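Local coordinates for protein L-isoleucine-4-hydroxylase (Bacillus thuringiensis, PDB 6LNH) that catalyses the iron(II)- and 2-oxoglutarate-dependent hydroxylation of L-isoleucine to (4S)-4-hydroxy-L-isoleucine, and also oxidises several related aliphatic and sulfur-containing amino acids, at residues 182-187 with 236-241; 54-59 with 149-154; 21-26 with 134-139. All blocks are in the same frame, centred on the assembly; numbering follows the deposited sequence.

Contact 1. Residues 182-187 with 236-241; sequences MNLSNT and AFRDIL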
loop_
_atom_site.group_PDB
_atom_site.type_symbol
_atom_site.label_atom_id
_atom_site.label_comp_id
_atom_site.label_asym_id
_atom_site.label_seq_id
_atom_site.Cartn_x
_atom_site.Cartn_y
_atom_site.Cartn_z
ATOM N N MET C 182 -6.323 -15.216 -7.299
ATOM C CA MET C 182 -6.085 -15.025 -8.724
ATOM C C MET C 182 -5.777 -13.582 -9.096
ATOM O O MET C 182 -4.936 -13.339 -9.968
ATOM C CB MET C 182 -7.296 -15.512 -9.524
ATOM C CG MET C 182 -7.580 -16.993 -9.350
ATOM S SD MET C 182 -6.218 -18.039 -9.903
ATOM C CE MET C 182 -6.274 -17.740 -11.665
ATOM N N ASN C 183 -6.428 -12.616 -8.451
ATOM C CA ASN C 183 -6.238 -11.210 -8.785
ATOM C C ASN C 183 -6.892 -10.353 -7.715
ATOM O O ASN C 183 -7.873 -10.762 -7.083
ATOM C CB ASN C 183 -6.812 -10.860 -10.164
ATOM C CG ASN C 183 -6.153 -9.630 -10.769
ATOM O OD1 ASN C 183 -5.312 -8.991 -10.135
ATOM N ND2 ASN C 183 -6.530 -9.295 -11.998
ATOM N N LEU C 184 -6.336 -9.159 -7.530
ATOM C CA LEU C 184 -6.834 -8.208 -6.547
ATOM C C LEU C 184 -6.571 -6.812 -7.087
ATOM O O LEU C 184 -5.415 -6.449 -7.321
ATOM C CB LEU C 184 -6.139 -8.427 -5.201
ATOM C CG LEU C 184 -6.422 -7.552 -3.980
ATOM C CD1 LEU C 184 -7.826 -7.784 -3.464
ATOM C CD2 LEU C 184 -5.394 -7.848 -2.896
ATOM N N SER C 185 -7.634 -6.039 -7.298
ATOM C CA SER C 185 -7.470 -4.665 -7.748
ATOM C C SER C 185 -6.688 -3.863 -6.712
ATOM O O SER C 185 -6.751 -4.130 -5.509
ATOM C CB SER C 185 -8.832 -4.022 -8.018
ATOM O OG SER C 185 -9.563 -3.852 -6.820
ATOM N N ASN C 186 -5.942 -2.866 -7.194
ATOM C CA ASN C 186 -5.133 -2.049 -6.296
ATOM C C ASN C 186 -5.972 -1.142 -5.411
ATOM O O ASN C 186 -5.469 -0.657 -4.393
ATOM C CB ASN C 186 -4.148 -1.191 -7.096
ATOM C CG ASN C 186 -4.828 -0.044 -7.817
ATOM O OD1 ASN C 186 -5.929 -0.196 -8.348
ATOM N ND2 ASN C 186 -4.182 1.116 -7.831
ATOM N N THR C 187 -7.230 -0.910 -5.765
ATOM C CA THR C 187 -8.118 -0.074 -4.973
ATOM C C THR C 187 -8.824 -0.847 -3.868
ATOM O O THR C 187 -9.558 -0.242 -3.079
ATOM C CB THR C 187 -9.153 0.591 -5.883
ATOM O OG1 THR C 187 -9.870 -0.417 -6.605
ATOM C CG2 THR C 187 -8.463 1.517 -6.876
ATOM N N ALA C 236 -13.847 -2.345 -6.957
ATOM C CA ALA C 236 -12.701 -3.137 -6.543
ATOM C C ALA C 236 -13.056 -4.617 -6.601
ATOM O O ALA C 236 -14.196 -5.010 -6.339
ATOM C CB ALA C 236 -12.247 -2.763 -5.128
ATOM N N PHE C 237 -12.067 -5.436 -6.950
ATOM C CA PHE C 237 -12.280 -6.854 -7.187
ATOM C C PHE C 237 -11.336 -7.677 -6.331
ATOM O O PHE C 237 -10.223 -7.252 -6.011
ATOM C CB PHE C 237 -12.066 -7.220 -8.663
ATOM C CG PHE C 237 -13.058 -6.588 -9.591
ATOM C CD1 PHE C 237 -14.409 -6.585 -9.284
ATOM C CD2 PHE C 237 -12.638 -5.982 -10.764
ATOM C CE1 PHE C 237 -15.329 -5.994 -10.136
ATOM C CE2 PHE C 237 -13.552 -5.389 -11.622
ATOM C CZ PHE C 237 -14.901 -5.395 -11.307
ATOM N N ARG C 238 -11.796 -8.872 -5.978
ATOM C CA ARG C 238 -10.948 -9.916 -5.417
ATOM C C ARG C 238 -11.319 -11.205 -6.132
ATOM O O ARG C 238 -12.408 -11.751 -5.917
ATOM C CB ARG C 238 -11.125 -10.051 -3.905
ATOM C CG ARG C 238 -10.128 -11.003 -3.263
ATOM C CD ARG C 238 -10.166 -10.914 -1.750
ATOM N NE ARG C 238 -9.200 -11.821 -1.137
ATOM C CZ ARG C 238 -9.521 -12.982 -0.579
ATOM N NH1 ARG C 238 -10.787 -13.377 -0.552
ATOM N NH2 ARG C 238 -8.578 -13.748 -0.047
ATOM N N ASP C 239 -10.418 -11.685 -6.982
ATOM C CA ASP C 239 -10.662 -12.858 -7.808
ATOM C C ASP C 239 -10.058 -14.061 -7.101
ATOM O O ASP C 239 -8.861 -14.074 -6.798
ATOM C CB ASP C 239 -10.061 -12.678 -9.201
ATOM C CG ASP C 239 -10.725 -11.555 -9.977
ATOM O OD1 ASP C 239 -11.906 -11.262 -9.700
ATOM O OD2 ASP C 239 -10.070 -10.968 -10.863
ATOM N N ILE C 240 -10.885 -15.067 -6.852
ATOM C CA ILE C 240 -10.490 -16.213 -6.051
ATOM C C ILE C 240 -10.786 -17.495 -6.816
ATOM O O ILE C 240 -11.700 -17.550 -7.645
ATOM C CB ILE C 240 -11.243 -16.160 -4.693
ATOM C CG1 ILE C 240 -10.547 -15.198 -3.725
ATOM C CG2 ILE C 240 -11.515 -17.541 -4.103
ATOM C CD1 ILE C 240 -9.102 -15.509 -3.493
ATOM N N LEU C 241 -10.007 -18.535 -6.523
ATOM C CA LEU C 241 -10.295 -19.890 -6.974
ATOM C C LEU C 241 -10.267 -20.811 -5.766
ATOM O O LEU C 241 -9.253 -20.880 -5.062
ATOM C CB LEU C 241 -9.288 -20.362 -8.026
ATOM C CG LEU C 241 -9.511 -21.801 -8.497
ATOM C CD1 LEU C 241 -10.786 -21.911 -9.325
ATOM C CD2 LEU C 241 -8.309 -22.319 -9.272
HETATM O O HOH W 1 -8.561 -11.489 -12.700
#
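N183 and D239 lie side by side and point the same way, with the amide and carboxylate planes turned 66° apart, so the two flat groups do not stack. Carboxylate oxygen D239 OD2 sits 3.3 Å from N183 CB, the closest approach of these two side chains. N183 ND2 donates to a water at 3.1 Å; that water also lies beside D239 OD2, at a spacing too short to be trusted. The other carboxylate oxygen, D239 OD1, forms a salt bridge with R153, and the F237 ring makes a cation-pi contact with the same arginine. On the opposite face of the sheet the R238 guanidinium projects alongside L184 and carries I240 CD1 over the centre of one of its faces. L184 CD1 reaches the aliphatic part of R238 at CG, 4.0 Å away.

The two strands run antiparallel. D239 N donates to N183 O at 2.7 Å, whereas D239 O receives two donors from the same face of its plane: M182 N at 2.8 Å and the longer N183 N. M182 and N183 thus share D239 as their partner, a classic beta bulge. Past L184 and R238, a non-hydrogen-bonded pair, S185 N donates a hydrogen bond to F237 O. S185 then extends the ladder with its side chain, because OG sits between its own backbone N and carbonyl carbon (chi1 68°) and accepts from F237 N at 3.0 Å. At the other end M182 CG lies against L241 CB, 4.0 Å away.

The R238 side chain comes to about 9 Å from the bound iron. The paired strands are neighbours in the major sheet of the double-stranded beta-helix (cupin) core of 2-oxoglutarate-dependent iron dioxygenases.

Contact 2. Residues 54-59 with 149-154; sequences LDYYNL and LHQVRY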
loop_
_atom_site.group_PDB
_atom_site.type_symbol
_atom_site.label_atom_id
_atom_site.label_comp_id
_atom_site.label_asym_id
_atom_site.label_seq_id
_atom_site.Cartn_x
_atom_site.Cartn_y
_atom_site.Cartn_z
ATOM N N LEU C 54 -8.206 -12.971 -16.840
ATOM C CA LEU C 54 -9.150 -12.249 -17.679
ATOM C C LEU C 54 -10.507 -12.934 -17.732
ATOM O O LEU C 54 -11.505 -12.281 -18.057
ATOM C CB LEU C 54 -8.585 -12.097 -19.092
ATOM C CG LEU C 54 -7.515 -11.020 -19.276
ATOM C CD1 LEU C 54 -6.939 -11.047 -20.689
ATOM C CD2 LEU C 54 -8.078 -9.651 -18.949
ATOM N N ASP C 55 -10.564 -14.235 -17.430
ATOM C CA ASP C 55 -11.838 -14.942 -17.430
ATOM C C ASP C 55 -12.771 -14.472 -16.323
ATOM O O ASP C 55 -13.987 -14.652 -16.440
ATOM C CB ASP C 55 -11.614 -16.447 -17.307
ATOM C CG ASP C 55 -12.873 -17.242 -17.596
ATOM O OD1 ASP C 55 -13.502 -16.991 -18.645
ATOM O OD2 ASP C 55 -13.237 -18.111 -16.776
ATOM N N TYR C 56 -12.238 -13.874 -15.256
ATOM C CA TYR C 56 -13.096 -13.412 -14.172
ATOM C C TYR C 56 -13.960 -12.226 -14.578
ATOM O O TYR C 56 -14.909 -11.898 -13.858
ATOM C CB TYR C 56 -12.260 -13.055 -12.941
ATOM C CG TYR C 56 -11.807 -14.264 -12.154
ATOM C CD1 TYR C 56 -10.826 -15.115 -12.650
ATOM C CD2 TYR C 56 -12.385 -14.574 -10.931
ATOM C CE1 TYR C 56 -10.417 -16.228 -11.937
ATOM C CE2 TYR C 56 -11.985 -15.684 -10.210
ATOM C CZ TYR C 56 -11.001 -16.507 -10.717
ATOM O OH TYR C 56 -10.604 -17.615 -10.006
ATOM N N TYR C 57 -13.659 -11.583 -15.704
ATOM C CA TYR C 57 -14.507 -10.532 -16.247
ATOM C C TYR C 57 -15.710 -11.072 -17.013
ATOM O O TYR C 57 -16.501 -10.272 -17.525
ATOM C CB TYR C 57 -13.690 -9.604 -17.156
ATOM C CG TYR C 57 -12.623 -8.811 -16.432
ATOM C CD1 TYR C 57 -11.418 -9.397 -16.064
ATOM C CD2 TYR C 57 -12.831 -7.478 -16.101
ATOM C CE1 TYR C 57 -10.445 -8.675 -15.399
ATOM C CE2 TYR C 57 -11.863 -6.747 -15.432
ATOM C CZ TYR C 57 -10.672 -7.351 -15.084
ATOM O OH TYR C 57 -9.705 -6.633 -14.419
ATOM N N ASN C 58 -15.859 -12.396 -17.123
ATOM C CA ASN C 58 -16.998 -13.005 -17.801
ATOM C C ASN C 58 -18.042 -13.576 -16.845
ATOM O O ASN C 58 -19.113 -13.989 -17.301
ATOM C CB ASN C 58 -16.513 -14.109 -18.751
ATOM C CG ASN C 58 -15.707 -13.559 -19.916
ATOM O OD1 ASN C 58 -16.142 -12.638 -20.607
ATOM N ND2 ASN C 58 -14.523 -14.117 -20.130
ATOM N N LEU C 59 -17.751 -13.621 -15.546
ATOM C CA LEU C 59 -18.697 -14.127 -14.557
ATOM C C LEU C 59 -19.929 -13.232 -14.460
ATOM O O LEU C 59 -19.834 -12.005 -14.523
ATOM C CB LEU C 59 -18.022 -14.244 -13.190
ATOM C CG LEU C 59 -16.731 -15.064 -13.159
ATOM C CD1 LEU C 59 -16.119 -15.048 -11.770
ATOM C CD2 LEU C 59 -16.977 -16.492 -13.624
ATOM N N LEU C 149 -14.562 -26.942 -7.834
ATOM C CA LEU C 149 -13.839 -25.755 -8.276
ATOM C C LEU C 149 -14.791 -24.571 -8.231
ATOM O O LEU C 149 -15.818 -24.571 -8.918
ATOM C CB LEU C 149 -13.275 -25.940 -9.685
ATOM C CG LEU C 149 -11.914 -26.633 -9.800
ATOM C CD1 LEU C 149 -12.052 -28.133 -9.595
ATOM C CD2 LEU C 149 -11.275 -26.325 -11.144
ATOM N N HIS C 150 -14.447 -23.562 -7.435
ATOM C CA HIS C 150 -15.264 -22.365 -7.294
ATOM C C HIS C 150 -14.482 -21.163 -7.796
ATOM O O HIS C 150 -13.443 -20.809 -7.228
ATOM C CB HIS C 150 -15.691 -22.154 -5.842
ATOM C CG HIS C 150 -16.622 -23.206 -5.325
ATOM N ND1 HIS C 150 -17.993 -23.099 -5.418
ATOM C CD2 HIS C 150 -16.379 -24.382 -4.702
ATOM C CE1 HIS C 150 -18.554 -24.162 -4.871
ATOM N NE2 HIS C 150 -17.597 -24.958 -4.432
ATOM N N GLN C 151 -14.983 -20.546 -8.859
ATOM C CA GLN C 151 -14.422 -19.328 -9.425
ATOM C C GLN C 151 -15.261 -18.170 -8.895
ATOM O O GLN C 151 -16.421 -18.016 -9.283
ATOM C CB GLN C 151 -14.466 -19.408 -10.949
ATOM C CG GLN C 151 -13.548 -18.484 -11.712
ATOM C CD GLN C 151 -13.706 -18.673 -13.210
ATOM O OE1 GLN C 151 -14.590 -19.404 -13.659
ATOM N NE2 GLN C 151 -12.862 -18.010 -13.988
ATOM N N VAL C 152 -14.678 -17.352 -8.020
ATOM C CA VAL C 152 -15.414 -16.297 -7.331
ATOM C C VAL C 152 -14.714 -14.967 -7.548
ATOM O O VAL C 152 -13.495 -14.859 -7.373
ATOM C CB VAL C 152 -15.549 -16.576 -5.823
ATOM C CG1 VAL C 152 -16.480 -15.551 -5.177
ATOM C CG2 VAL C 152 -16.061 -17.989 -5.580
ATOM N N ARG C 153 -15.485 -13.960 -7.933
ATOM C CA ARG C 153 -15.024 -12.579 -7.983
ATOM C C ARG C 153 -15.838 -11.789 -6.965
ATOM O O ARG C 153 -17.050 -11.615 -7.130
ATOM C CB ARG C 153 -15.188 -11.999 -9.385
ATOM C CG ARG C 153 -14.965 -10.512 -9.496
ATOM C CD ARG C 153 -14.796 -10.179 -10.962
ATOM N NE ARG C 153 -13.389 -10.095 -11.354
ATOM C CZ ARG C 153 -12.898 -9.172 -12.173
ATOM N NH1 ARG C 153 -13.705 -8.278 -12.724
ATOM N NH2 ARG C 153 -11.606 -9.165 -12.473
ATOM N N TYR C 154 -15.179 -11.303 -5.919
ATOM C CA TYR C 154 -15.840 -10.409 -4.981
ATOM C C TYR C 154 -15.782 -8.992 -5.528
ATOM O O TYR C 154 -14.741 -8.548 -6.021
ATOM C CB TYR C 154 -15.181 -10.481 -3.603
ATOM C CG TYR C 154 -15.311 -11.844 -2.964
ATOM C CD1 TYR C 154 -14.363 -12.828 -3.202
ATOM C CD2 TYR C 154 -16.390 -12.155 -2.144
ATOM C CE1 TYR C 154 -14.475 -14.078 -2.632
ATOM C CE2 TYR C 154 -16.510 -13.405 -1.566
ATOM C CZ TYR C 154 -15.553 -14.362 -1.817
ATOM O OH TYR C 154 -15.674 -15.605 -1.242
HETATM O O HOH W 2 -15.976 -19.219 -16.164
#
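Q151 reaches from strand 145-156 to D55 and Y56 of segment 54-59. Its CG lies 3.4 Å from Y56 CZ, over one face of the ring and offset toward the rim, a CH-pi contact. Beyond CG the chain is extended, and NE2 donates to D55 OD2 at 2.8 Å in a nearly straight bond (173°). This donor lies on the anti side of OD2, 26° out of the carboxylate plane, and a water joins OD2 to Q151 OE1 as well. L59 CD2 packs beside the same amide.

V152 turns its side chain away, but its carbonyl oxygen lies 3.3 Å from Y56 CE2 at the ring edge. The Y56 hydroxyl itself is hydrogen-bonded to I240 O of strand 236-247.

R153 CB meets L59 CD1, and its CD lies 3.4 Å from Y56 O; the bend at chi3 then turns NE toward its partner D239. The guanidinium makes a cation-pi contact with the Y57 ring, tilted 64° to it, and NH2 leads, 3.2 Å from Y57 CE1.

Alternate side chains of the strand thus meet the turn after helix 44-54, which packs on the outer face of the major sheet of the double-stranded beta-helix.

Contact 3. Residues 21-26 with 134-139; sequences EKVHEF and FKTNII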
loop_
_atom_site.group_PDB
_atom_site.type_symbol
_atom_site.label_atom_id
_atom_site.label_comp_id
_atom_site.label_asym_id
_atom_site.label_seq_id
_atom_site.Cartn_x
_atom_site.Cartn_y
_atom_site.Cartn_z
ATOM N N GLU C 21 6.160 -33.287 4.006
ATOM C CA GLU C 21 6.502 -32.427 5.168
ATOM C C GLU C 21 5.424 -31.349 5.298
ATOM O O GLU C 21 4.982 -31.085 6.427
ATOM C CB GLU C 21 7.868 -31.772 4.963
ATOM C CG GLU C 21 8.880 -32.127 6.036
ATOM C CD GLU C 21 10.323 -31.873 5.636
ATOM O OE1 GLU C 21 11.179 -31.790 6.537
ATOM O OE2 GLU C 21 10.585 -31.758 4.421
ATOM N N LYS C 22 5.024 -30.763 4.167
ATOM C CA LYS C 22 3.975 -29.711 4.142
ATOM C C LYS C 22 2.656 -30.312 4.635
ATOM O O LYS C 22 1.940 -29.628 5.379
ATOM C CB LYS C 22 3.797 -29.176 2.719
ATOM C CG LYS C 22 4.911 -28.277 2.203
ATOM C CD LYS C 22 5.097 -28.383 0.705
ATOM C CE LYS C 22 5.261 -27.042 0.022
ATOM N NZ LYS C 22 5.098 -27.156 -1.446
ATOM N N VAL C 23 2.363 -31.552 4.232
ATOM C CA VAL C 23 1.105 -32.246 4.638
ATOM C C VAL C 23 1.120 -32.461 6.156
ATOM O O VAL C 23 0.051 -32.340 6.774
ATOM C CB VAL C 23 0.917 -33.572 3.878
ATOM C CG1 VAL C 23 0.058 -34.552 4.658
ATOM C CG2 VAL C 23 0.340 -33.343 2.490
ATOM N N HIS C 24 2.289 -32.770 6.721
ATOM C CA HIS C 24 2.409 -32.984 8.187
ATOM C C HIS C 24 2.092 -31.678 8.922
ATOM O O HIS C 24 1.370 -31.736 9.929
ATOM C CB HIS C 24 3.792 -33.541 8.549
ATOM C CG HIS C 24 3.956 -33.815 10.006
ATOM N ND1 HIS C 24 3.441 -32.977 10.974
ATOM C CD2 HIS C 24 4.571 -34.821 10.664
ATOM C CE1 HIS C 24 3.732 -33.456 12.166
ATOM N NE2 HIS C 24 4.425 -34.588 12.004
ATOM N N GLU C 25 2.611 -30.548 8.430
ATOM C CA GLU C 25 2.333 -29.269 9.080
ATOM C C GLU C 25 0.853 -28.922 9.000
ATOM O O GLU C 25 0.259 -28.469 9.986
ATOM C CB GLU C 25 3.176 -28.152 8.462
ATOM C CG GLU C 25 3.015 -26.822 9.191
ATOM C CD GLU C 25 3.999 -25.761 8.737
ATOM O OE1 GLU C 25 4.806 -26.038 7.825
ATOM O OE2 GLU C 25 3.965 -24.646 9.302
ATOM N N PHE C 26 0.245 -29.118 7.830
ATOM C CA PHE C 26 -1.180 -28.846 7.673
ATOM C C PHE C 26 -2.010 -29.690 8.634
ATOM O O PHE C 26 -2.971 -29.196 9.235
ATOM C CB PHE C 26 -1.600 -29.106 6.225
ATOM C CG PHE C 26 -3.087 -29.183 6.023
ATOM C CD1 PHE C 26 -3.880 -28.058 6.170
ATOM C CD2 PHE C 26 -3.692 -30.380 5.678
ATOM C CE1 PHE C 26 -5.250 -28.124 5.977
ATOM C CE2 PHE C 26 -5.058 -30.454 5.486
ATOM C CZ PHE C 26 -5.838 -29.325 5.635
ATOM N N PHE C 134 -4.793 -36.029 -1.259
ATOM C CA PHE C 134 -4.656 -37.476 -1.134
ATOM C C PHE C 134 -3.549 -37.907 -0.183
ATOM O O PHE C 134 -3.613 -39.016 0.352
ATOM C CB PHE C 134 -4.429 -38.088 -2.511
ATOM C CG PHE C 134 -5.664 -38.126 -3.343
ATOM C CD1 PHE C 134 -6.899 -37.939 -2.749
ATOM C CD2 PHE C 134 -5.603 -38.340 -4.706
ATOM C CE1 PHE C 134 -8.046 -37.967 -3.493
ATOM C CE2 PHE C 134 -6.759 -38.374 -5.459
ATOM C CZ PHE C 134 -7.984 -38.183 -4.850
ATOM N N LYS C 135 -2.526 -37.090 0.029
ATOM C CA LYS C 135 -1.468 -37.479 0.953
ATOM C C LYS C 135 -1.751 -37.060 2.389
ATOM O O LYS C 135 -0.891 -37.254 3.255
ATOM C CB LYS C 135 -0.116 -36.944 0.469
ATOM C CG LYS C 135 0.232 -37.513 -0.909
ATOM C CD LYS C 135 1.362 -36.793 -1.621
ATOM C CE LYS C 135 2.293 -37.792 -2.306
ATOM N NZ LYS C 135 2.842 -38.803 -1.357
ATOM N N THR C 136 -2.930 -36.512 2.665
ATOM C CA THR C 136 -3.339 -36.297 4.041
ATOM C C THR C 136 -4.083 -37.530 4.550
ATOM O O THR C 136 -4.667 -38.292 3.776
ATOM C CB THR C 136 -4.229 -35.055 4.152
ATOM O OG1 THR C 136 -5.492 -35.306 3.527
ATOM C CG2 THR C 136 -3.577 -33.862 3.470
ATOM N N ASN C 137 -4.064 -37.715 5.871
ATOM C CA ASN C 137 -4.921 -38.702 6.523
ATOM C C ASN C 137 -6.360 -38.221 6.675
ATOM O O ASN C 137 -7.214 -38.995 7.122
ATOM C CB ASN C 137 -4.330 -39.138 7.875
ATOM C CG ASN C 137 -4.176 -37.997 8.872
ATOM O OD1 ASN C 137 -4.730 -36.912 8.701
ATOM N ND2 ASN C 137 -3.408 -38.247 9.930
ATOM N N ILE C 138 -6.638 -36.961 6.328
ATOM C CA ILE C 138 -7.986 -36.413 6.448
ATOM C C ILE C 138 -8.923 -37.034 5.417
ATOM O O ILE C 138 -10.083 -37.340 5.720
ATOM C CB ILE C 138 -7.973 -34.874 6.334
ATOM C CG1 ILE C 138 -7.182 -34.218 7.471
ATOM C CG2 ILE C 138 -9.382 -34.327 6.357
ATOM C CD1 ILE C 138 -5.713 -34.157 7.263
ATOM N N ILE C 139 -8.448 -37.236 4.193
ATOM C CA ILE C 139 -9.301 -37.703 3.107
ATOM C C ILE C 139 -9.270 -39.223 3.102
ATOM O O ILE C 139 -8.209 -39.838 2.949
ATOM C CB ILE C 139 -8.847 -37.131 1.755
ATOM C CG1 ILE C 139 -9.217 -35.650 1.654
ATOM C CG2 ILE C 139 -9.457 -37.919 0.598
ATOM C CD1 ILE C 139 -10.700 -35.392 1.510
#
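V23 of helix 19-29 is aimed at the loop that follows helix 120-134, and its CB already lies 4.1 Å from K135 O. From there the side chain forks. CG1, anti to the backbone N (chi1 155°), comes to 3.2 Å from the same K135 O and also lies beside T136, 3.9 Å from its CG2 methyl. The second methyl, CG2, is 4.1 Å from T136 CG2 and a little farther from K135 CB. The valine crosses both K135 and T136 at about a right angle, and it also packs on F132 of helix 120-134.

The N-terminal helix 19-29 is thereby laid against the loop leading into strand 145-156, at the periphery of the beta-helix core.

One turn on, F26 continues the apolar strip, its side chain about 9 Å from that of the iron ligand H223. Its ring approaches the loop obliquely, with CD2 4.1 Å from T136 CG2 and CE2 4.2 Å from I138 CD1. The polar branch of T136 has another role: OG1 bonds A133 O and receives a weak bond from I138 N. The loop is further tied by K141 NZ, which donates to the carbonyl oxygens of F134, T136 and I139.

How the contacts relate
Contacts 1 and 2 are neighbours, their centres 10 Å apart, and meet through the adjoining strands 236-247 and 145-156 of the seven-stranded antiparallel sheet. Side chains of contact 2 bond directly to strand 236-247 of contact 1. Both also touch the second subunit. Contact 3 lies on the opposite side of the chain's centre, its own centre 28 to 29 Å from theirs, and touches neither. Along the chain contacts 2 and 3 alternate, whereas contact 1 opens after both have closed. The loop of contact 3 leads into strand 145-156, which carries contact 2, while contact 3 joins the N-terminal helix to the far side of the molecule.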